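Local structure of xylulose kinase (Bifidobacterium adolescentis ATCC 15703, 3I8B) at residues 87-91 against 149-154; 244-248 against 471-477; 311-315 against 375-379. The protein probably phosphorylates D-xylulose to D-xylulose 5-phosphate with ATP, as a magnesium-binding member of the FGGY family of carbohydrate kinases. One frame throughout, in Å; residues are numbered along the deposited sequence.

Interaction 1: 87-91 against 149-154; sequences IRDAM and WVAENE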
loop_
_atom_site.group_PDB
_atom_site.type_symbol
_atom_site.label_atom_id
_atom_site.label_comp_id
_atom_site.label_asym_id
_atom_site.label_seq_id
_atom_site.Cartn_x
_atom_site.Cartn_y
_atom_site.Cartn_z
ATOM N N ILE A 87 -5.152 9.471 21.509
ATOM C CA ILE A 87 -4.496 10.670 22.044
ATOM C C ILE A 87 -4.677 11.968 21.213
ATOM O O ILE A 87 -4.890 13.045 21.771
ATOM C CB ILE A 87 -2.978 10.408 22.298
ATOM C CG1 ILE A 87 -2.803 9.399 23.445
ATOM C CG2 ILE A 87 -2.257 11.721 22.618
ATOM C CD1 ILE A 87 -1.408 8.769 23.539
ATOM N N ARG A 88 -4.577 11.852 19.894
ATOM C CA ARG A 88 -4.643 12.988 18.973
ATOM C C ARG A 88 -5.015 12.383 17.630
ATOM O O ARG A 88 -4.984 11.169 17.479
ATOM C CB ARG A 88 -3.269 13.646 18.807
ATOM C CG ARG A 88 -2.423 12.769 17.900
ATOM C CD ARG A 88 -1.291 13.377 17.163
ATOM N NE ARG A 88 -1.372 14.798 16.870
ATOM C CZ ARG A 88 -1.794 15.330 15.731
ATOM N NH1 ARG A 88 -1.754 16.648 15.600
ATOM N NH2 ARG A 88 -2.262 14.571 14.745
ATOM N N ASP A 89 -5.313 13.216 16.635
ATOM C CA ASP A 89 -5.757 12.697 15.339
ATOM C C ASP A 89 -4.782 11.730 14.669
ATOM O O ASP A 89 -3.573 11.880 14.762
ATOM C CB ASP A 89 -6.076 13.841 14.375
ATOM C CG ASP A 89 -7.459 14.423 14.598
ATOM O OD1 ASP A 89 -8.099 14.106 15.620
ATOM O OD2 ASP A 89 -7.897 15.204 13.741
ATOM N N ALA A 90 -5.325 10.724 13.992
ATOM C CA ALA A 90 -4.487 9.824 13.240
ATOM C C ALA A 90 -3.896 10.599 12.092
ATOM O O ALA A 90 -4.589 11.397 11.453
ATOM C CB ALA A 90 -5.295 8.619 12.730
HETATM N N MSE A 91 -2.609 10.379 11.839
HETATM C CA MSE A 91 -1.941 11.016 10.708
HETATM C C MSE A 91 -1.718 9.973 9.637
HETATM O O MSE A 91 -1.095 8.935 9.884
HETATM C CB MSE A 91 -0.615 11.633 11.149
HETATM C CG MSE A 91 -0.783 12.574 12.331
HETATM SE SE MSE A 91 0.944 13.182 13.022
HETATM C CE MSE A 91 1.481 14.303 11.487
ATOM N N TRP A 149 7.168 13.002 14.418
ATOM C CA TRP A 149 6.603 14.330 14.300
ATOM C C TRP A 149 5.903 14.718 15.599
ATOM O O TRP A 149 6.000 15.862 16.065
ATOM C CB TRP A 149 5.625 14.396 13.120
ATOM C CG TRP A 149 4.990 15.748 12.985
ATOM C CD1 TRP A 149 5.380 16.759 12.154
ATOM C CD2 TRP A 149 3.870 16.248 13.728
ATOM N NE1 TRP A 149 4.568 17.852 12.326
ATOM C CE2 TRP A 149 3.628 17.563 13.282
ATOM C CE3 TRP A 149 3.030 15.699 14.711
ATOM C CZ2 TRP A 149 2.592 18.346 13.795
ATOM C CZ3 TRP A 149 2.010 16.473 15.224
ATOM C CH2 TRP A 149 1.798 17.786 14.764
ATOM N N VAL A 150 5.191 13.759 16.182
ATOM C CA VAL A 150 4.476 13.999 17.425
ATOM C C VAL A 150 5.460 14.268 18.563
ATOM O O VAL A 150 5.206 15.112 19.426
ATOM C CB VAL A 150 3.550 12.816 17.801
ATOM C CG1 VAL A 150 2.915 13.062 19.163
ATOM C CG2 VAL A 150 2.473 12.625 16.733
ATOM N N ALA A 151 6.581 13.549 18.572
ATOM C CA ALA A 151 7.589 13.788 19.608
ATOM C C ALA A 151 8.161 15.191 19.460
ATOM O O ALA A 151 8.432 15.874 20.448
ATOM C CB ALA A 151 8.702 12.755 19.544
ATOM N N GLU A 152 8.334 15.627 18.225
ATOM C CA GLU A 152 8.942 16.932 17.978
ATOM C C GLU A 152 7.965 18.082 18.232
ATOM O O GLU A 152 8.339 19.112 18.792
ATOM C CB GLU A 152 9.515 17.000 16.558
ATOM C CG GLU A 152 10.147 18.340 16.181
ATOM C CD GLU A 152 11.356 18.706 17.037
ATOM O OE1 GLU A 152 11.689 19.914 17.115
ATOM O OE2 GLU A 152 11.964 17.793 17.638
ATOM N N ASN A 153 6.705 17.897 17.849
ATOM C CA ASN A 153 5.749 18.990 17.884
ATOM C C ASN A 153 4.771 18.974 19.037
ATOM O O ASN A 153 4.220 20.019 19.384
ATOM C CB ASN A 153 4.990 19.050 16.558
ATOM C CG ASN A 153 5.891 19.438 15.406
ATOM O OD1 ASN A 153 6.159 20.615 15.191
ATOM N ND2 ASN A 153 6.372 18.447 14.664
ATOM N N GLU A 154 4.537 17.788 19.604
ATOM C CA GLU A 154 3.562 17.605 20.680
ATOM C C GLU A 154 4.107 16.682 21.773
ATOM O O GLU A 154 3.579 15.582 21.989
ATOM C CB GLU A 154 2.247 17.021 20.128
ATOM C CG GLU A 154 1.657 17.747 18.935
ATOM C CD GLU A 154 0.261 17.235 18.558
ATOM O OE1 GLU A 154 -0.138 16.148 19.033
ATOM O OE2 GLU A 154 -0.433 17.913 17.766
#
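A bidentate arginine-carboxylate salt bridge and a Met-aromatic contact, set side by side, join the short strand 90-91 and the loop before it to the C-terminal end of helix 143-153 in the FGGY N-terminal domain. Arg88 reaches across a gap of 9.3 Å between its own CA and that of Val150 and meets Glu154, the first residue to leave helical geometry. The bridge has two prongs: Arg88 NE donates to Glu154 OE1 at 2.8 Å and Arg88 NH1 to Glu154 OE2 at 2.8 Å, both nearly straight, so the carboxylate lies at the edge of the guanidinium close to its plane. The remaining nitrogen, Arg88 NH2, donates to Asp89 O at 3.0 Å, so all three guanidinium nitrogens have an acceptor. Trp149 CZ3 comes over one face of the guanidinium, 3.8 Å from Arg88 NH1, while the arginine's aliphatic part rests on the helix, with Arg88 CD 3.9 Å from Val150 CG2. Next to it, selenomethionine Met91 packs on Trp149: its CE stands over the six-membered ring, 4.1 Å from the centroid, and its SE lies 3.7 Å from Trp149 CE3 and 4.1 Å from Val150 CG2. The side chain of Met91 is also about 9 Å from that of His75, a predicted substrate-binding residue. Charge pairing is thus confined to the partly exposed Arg88 and Glu154, while buried Met91 and Val150 meet through apolar contact, with Trp149 touching both Met91 and Arg88.

Interaction 2: 244-248 against 471-477; sequences GPRDA and WVLSGET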
loop_
_atom_site.group_PDB
_atom_site.type_symbol
_atom_site.label_atom_id
_atom_site.label_comp_id
_atom_site.label_asym_id
_atom_site.label_seq_id
_atom_site.Cartn_x
_atom_site.Cartn_y
_atom_site.Cartn_z
ATOM N N GLY A 244 0.420 -14.669 11.827
ATOM C CA GLY A 244 0.671 -15.304 10.547
ATOM C C GLY A 244 -0.516 -15.102 9.623
ATOM O O GLY A 244 -1.632 -14.825 10.078
ATOM N N PRO A 245 -0.283 -15.275 8.315
ATOM C CA PRO A 245 -1.246 -15.060 7.231
ATOM C C PRO A 245 -2.575 -15.822 7.403
ATOM O O PRO A 245 -3.623 -15.329 6.967
ATOM C CB PRO A 245 -0.490 -15.570 5.997
ATOM C CG PRO A 245 0.527 -16.547 6.559
ATOM C CD PRO A 245 0.981 -15.839 7.807
ATOM N N ARG A 246 -2.550 -16.986 8.040
ATOM C CA ARG A 246 -3.787 -17.737 8.204
ATOM C C ARG A 246 -4.087 -18.129 9.642
ATOM O O ARG A 246 -4.785 -19.108 9.886
ATOM C CB ARG A 246 -3.810 -18.962 7.284
ATOM C CG ARG A 246 -2.707 -19.955 7.538
ATOM C CD ARG A 246 -2.745 -21.041 6.477
ATOM N NE ARG A 246 -2.679 -22.361 7.091
ATOM C CZ ARG A 246 -1.567 -23.080 7.187
ATOM N NH1 ARG A 246 -0.430 -22.608 6.690
ATOM N NH2 ARG A 246 -1.597 -24.272 7.770
ATOM N N ASP A 247 -3.585 -17.341 10.586
ATOM C CA ASP A 247 -3.869 -17.538 12.007
ATOM C C ASP A 247 -5.120 -16.782 12.397
ATOM O O ASP A 247 -5.274 -15.634 12.021
ATOM C CB ASP A 247 -2.720 -16.966 12.851
ATOM C CG ASP A 247 -1.433 -17.763 12.713
ATOM O OD1 ASP A 247 -1.501 -18.961 12.357
ATOM O OD2 ASP A 247 -0.353 -17.192 12.973
ATOM N N ALA A 248 -6.005 -17.395 13.172
ATOM C CA ALA A 248 -7.099 -16.631 13.766
ATOM C C ALA A 248 -6.554 -15.767 14.907
ATOM O O ALA A 248 -5.657 -16.196 15.628
ATOM C CB ALA A 248 -8.160 -17.561 14.293
ATOM N N TRP A 471 -10.177 -18.072 4.392
ATOM C CA TRP A 471 -8.962 -18.877 4.518
ATOM C C TRP A 471 -8.737 -19.338 5.965
ATOM O O TRP A 471 -8.546 -20.535 6.225
ATOM C CB TRP A 471 -7.767 -18.057 4.018
ATOM C CG TRP A 471 -6.450 -18.801 3.885
ATOM C CD1 TRP A 471 -6.229 -20.150 4.008
ATOM C CD2 TRP A 471 -5.185 -18.219 3.542
ATOM N NE1 TRP A 471 -4.894 -20.435 3.784
ATOM C CE2 TRP A 471 -4.238 -19.262 3.491
ATOM C CE3 TRP A 471 -4.766 -16.912 3.276
ATOM C CZ2 TRP A 471 -2.888 -19.031 3.187
ATOM C CZ3 TRP A 471 -3.431 -16.681 2.983
ATOM C CH2 TRP A 471 -2.507 -17.738 2.939
ATOM N N VAL A 472 -8.765 -18.394 6.901
ATOM C CA VAL A 472 -8.588 -18.702 8.322
ATOM C C VAL A 472 -9.702 -19.644 8.811
ATOM O O VAL A 472 -9.443 -20.656 9.468
ATOM C CB VAL A 472 -8.576 -17.412 9.196
ATOM C CG1 VAL A 472 -8.518 -17.774 10.668
ATOM C CG2 VAL A 472 -7.390 -16.515 8.808
ATOM N N LEU A 473 -10.941 -19.309 8.478
ATOM C CA LEU A 473 -12.079 -20.124 8.876
ATOM C C LEU A 473 -11.969 -21.570 8.385
ATOM O O LEU A 473 -12.376 -22.491 9.088
ATOM C CB LEU A 473 -13.378 -19.486 8.376
ATOM C CG LEU A 473 -14.711 -20.195 8.630
ATOM C CD1 LEU A 473 -14.964 -20.467 10.128
ATOM C CD2 LEU A 473 -15.843 -19.377 8.036
ATOM N N SER A 474 -11.425 -21.770 7.187
ATOM C CA SER A 474 -11.387 -23.107 6.574
ATOM C C SER A 474 -10.309 -24.004 7.179
ATOM O O SER A 474 -10.435 -25.244 7.181
ATOM C CB SER A 474 -11.118 -23.000 5.079
ATOM O OG SER A 474 -9.730 -22.820 4.853
ATOM N N GLY A 475 -9.235 -23.371 7.654
ATOM C CA GLY A 475 -8.123 -24.073 8.272
ATOM C C GLY A 475 -7.260 -24.814 7.270
ATOM O O GLY A 475 -6.345 -25.541 7.635
ATOM N N GLU A 476 -7.548 -24.627 5.994
ATOM C CA GLU A 476 -6.749 -25.252 4.955
ATOM C C GLU A 476 -5.463 -24.473 4.655
ATOM O O GLU A 476 -5.344 -23.280 4.964
ATOM C CB GLU A 476 -7.604 -25.458 3.701
ATOM C CG GLU A 476 -8.617 -26.575 3.900
ATOM C CD GLU A 476 -9.806 -26.508 2.946
ATOM O OE1 GLU A 476 -9.914 -25.543 2.155
ATOM O OE2 GLU A 476 -10.642 -27.439 3.001
ATOM N N THR A 477 -4.500 -25.164 4.058
ATOM C CA THR A 477 -3.183 -24.592 3.819
ATOM C C THR A 477 -3.202 -23.512 2.731
ATOM O O THR A 477 -2.517 -22.501 2.843
ATOM C CB THR A 477 -2.155 -25.695 3.500
ATOM O OG1 THR A 477 -2.035 -26.566 4.635
ATOM C CG2 THR A 477 -0.792 -25.094 3.196
#
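Gly244 opens a type I beta turn that runs to Asp247, closed by Asp247 N to Gly244 O at 3.2 Å; its own N donates to Asp247 OD2 at 2.9 Å, so backbone and side chain both brace the turn. Pro245 lies beside the indole of Trp471, with Pro245 CB 4.3 Å from Trp471 CH2. Arg246 is the residue most covered by the other segment: its CA is 4.9 Å from that of Val472, and its CB stands over the five-membered ring of Trp471, 3.9 Å from the centroid and 13° off the normal, a CH-pi contact. Farther out, Arg246 CD is 3.5 Å from Trp471 NE1, and the guanidinium extends past the helix end to put one face toward Thr477 OG1, 3.9 Å from Arg246 NH2. The CA-to-CB bond of Asp247 points away, and its backbone C lies 3.9 Å from Val472 CG1. Ala248 ends the segment against that valine, Ala248 CB to Val472 CG1 being 3.6 Å.

Beside this turn, helix 460-474 ends and Gly475 leaves helical geometry with positive phi, while Ser474 OG accepts from Glu476 N at 3.1 Å in an ST turn. Val472 also packs on strand 267-273 and Leu473 on strand 65-72 of the five-stranded sheet, whose order 3-2-1-4-5 marks the RNase H-like core of the actin-like ATPase fold of FGGY kinases.

Interaction 3: 311-315 against 375-379; sequences TGAVS and RTPNR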
loop_
_atom_site.group_PDB
_atom_site.type_symbol
_atom_site.label_atom_id
_atom_site.label_comp_id
_atom_site.label_asym_id
_atom_site.label_seq_id
_atom_site.Cartn_x
_atom_site.Cartn_y
_atom_site.Cartn_z
ATOM N N THR A 311 18.437 1.707 -3.032
ATOM C CA THR A 311 18.156 3.036 -3.545
ATOM C C THR A 311 17.035 3.746 -2.774
ATOM O O THR A 311 16.993 4.975 -2.708
ATOM C CB THR A 311 17.751 2.887 -5.018
ATOM O OG1 THR A 311 18.825 3.312 -5.862
ATOM C CG2 THR A 311 16.489 3.636 -5.322
ATOM N N GLY A 312 16.115 2.966 -2.210
ATOM C CA GLY A 312 15.019 3.517 -1.436
ATOM C C GLY A 312 13.849 3.991 -2.280
ATOM O O GLY A 312 13.041 4.807 -1.827
ATOM N N ALA A 313 13.758 3.494 -3.512
ATOM C CA ALA A 313 12.606 3.776 -4.359
ATOM C C ALA A 313 11.504 2.745 -4.091
ATOM O O ALA A 313 10.372 3.083 -3.736
ATOM C CB ALA A 313 12.999 3.750 -5.832
ATOM N N VAL A 314 11.846 1.482 -4.286
ATOM C CA VAL A 314 10.885 0.416 -4.078
ATOM C C VAL A 314 10.789 0.084 -2.596
ATOM O O VAL A 314 11.790 -0.222 -1.951
ATOM C CB VAL A 314 11.247 -0.846 -4.894
ATOM C CG1 VAL A 314 10.069 -1.806 -4.922
ATOM C CG2 VAL A 314 11.642 -0.465 -6.310
ATOM N N SER A 315 9.570 0.152 -2.070
ATOM C CA SER A 315 9.269 -0.279 -0.707
ATOM C C SER A 315 9.388 -1.802 -0.553
ATOM O O SER A 315 9.009 -2.567 -1.441
ATOM C CB SER A 315 7.848 0.147 -0.325
ATOM O OG SER A 315 7.716 1.555 -0.257
ATOM N N ARG A 375 9.023 9.199 -7.399
ATOM C CA ARG A 375 9.277 8.281 -6.302
ATOM C C ARG A 375 10.133 7.119 -6.816
ATOM O O ARG A 375 11.089 6.702 -6.165
ATOM C CB ARG A 375 7.956 7.722 -5.755
ATOM C CG ARG A 375 7.192 8.622 -4.794
ATOM C CD ARG A 375 7.721 8.522 -3.354
ATOM N NE ARG A 375 7.688 7.154 -2.822
ATOM C CZ ARG A 375 6.679 6.631 -2.122
ATOM N NH1 ARG A 375 5.596 7.351 -1.858
ATOM N NH2 ARG A 375 6.756 5.381 -1.676
ATOM N N THR A 376 9.778 6.594 -7.987
ATOM C CA THR A 376 10.516 5.490 -8.590
ATOM C C THR A 376 10.833 5.835 -10.046
ATOM O O THR A 376 9.915 5.984 -10.857
ATOM C CB THR A 376 9.701 4.173 -8.532
ATOM O OG1 THR A 376 9.305 3.903 -7.179
ATOM C CG2 THR A 376 10.523 3.001 -9.051
ATOM N N PRO A 377 12.127 6.008 -10.380
ATOM C CA PRO A 377 13.298 5.903 -9.495
ATOM C C PRO A 377 13.312 7.055 -8.481
ATOM O O PRO A 377 12.513 7.970 -8.609
ATOM C CB PRO A 377 14.496 6.031 -10.451
ATOM C CG PRO A 377 13.918 6.288 -11.843
ATOM C CD PRO A 377 12.468 6.616 -11.678
ATOM N N ASN A 378 14.202 7.004 -7.496
ATOM C CA ASN A 378 14.152 7.938 -6.369
ATOM C C ASN A 378 14.764 9.293 -6.701
ATOM O O ASN A 378 15.920 9.539 -6.374
ATOM C CB ASN A 378 14.867 7.337 -5.157
ATOM C CG ASN A 378 14.627 8.130 -3.863
ATOM O OD1 ASN A 378 14.115 9.257 -3.882
ATOM N ND2 ASN A 378 15.004 7.531 -2.728
ATOM N N ARG A 379 13.979 10.164 -7.333
ATOM C CA ARG A 379 14.484 11.433 -7.858
ATOM C C ARG A 379 13.529 12.593 -7.586
ATOM O O ARG A 379 12.837 13.064 -8.491
ATOM C CB ARG A 379 14.720 11.314 -9.355
ATOM C CG ARG A 379 15.726 10.258 -9.723
ATOM C CD ARG A 379 16.153 10.402 -11.165
ATOM N NE ARG A 379 16.872 9.216 -11.619
ATOM C CZ ARG A 379 17.217 8.982 -12.883
ATOM N NH1 ARG A 379 16.914 9.859 -13.836
ATOM N NH2 ARG A 379 17.867 7.865 -13.193
HETATM O O HOH W 1 9.807 5.056 -1.676
HETATM O O HOH W 2 5.535 2.923 -0.435
#
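Arg375 begins the segment with a side chain whose CA-to-CB bond points sideways but whose end comes nearer the 311-315 loop. Its NH2 donates to water 1 at 3.1 Å, and water 1 in turn donates to Ala313 O at 2.9 Å. A second water accepts a weak bond from Arg375 NH2 at 3.0 Å and lies 2.6 Å from Ser315 OG, to which it is hydrogen-bonded; that hydroxyl is also bonded to Tyr142 OH. Direct approach is longer, 4.2 Å from Arg375 NH2 to Ser315 OG, so water carries the polar link here. The arginine's carbonyl sits against the methyl of Ala313, Arg375 O to Ala313 CB being 3.5 Å. Thr376 adds its side chain to the same wall, with OG1 3.9 Å from Ala313 CB, although its hydroxyl is hydrogen-bonded to Cys329 O of strand 324-330. A cis peptide precedes Pro377, whose CA-to-CB bond points away while its backbone C lies 4.2 Å from Ala313 CB. Asn378, the centre of an inverse gamma turn, makes the direct hydrogen bond of the contact, ND2 to Thr311 O at 3.2 Å and 160°; Asn378 CB is also 4.1 Å from Ala313 CB. The chain thus bends around Ala313, whose methyl faces four successive residues.

Two irregular loops of the FGGY C-terminal domain meet in this way where one enters edge strand 315-318 of the mixed sheet. Ser315 lies about 6 Å from His75, side chain to side chain, which places this end of the contact beside the predicted substrate site.

Overall arrangement
The three contacts are separate, with centres 27 to 36 Å apart, and all are partly buried, interaction 2 lying nearest the surface with five of its eight touching residues exposed. Interaction 1 stays within the FGGY N-terminal domain and interaction 3 within the C-terminal one, whereas interaction 2 pairs a loop of the N-terminal domain with helix 460-474; interaction 3 is nested inside the chain loop that interaction 2 closes. Chemistry differs too: interaction 1 pairs charges beside a Met-aromatic and apolar contact, interaction 2 relies on CH-pi and apolar contact, and interaction 3 combines a side-chain-to-backbone hydrogen bond with water bridges. Interactions 1 and 3 both approach the predicted substrate residue His75.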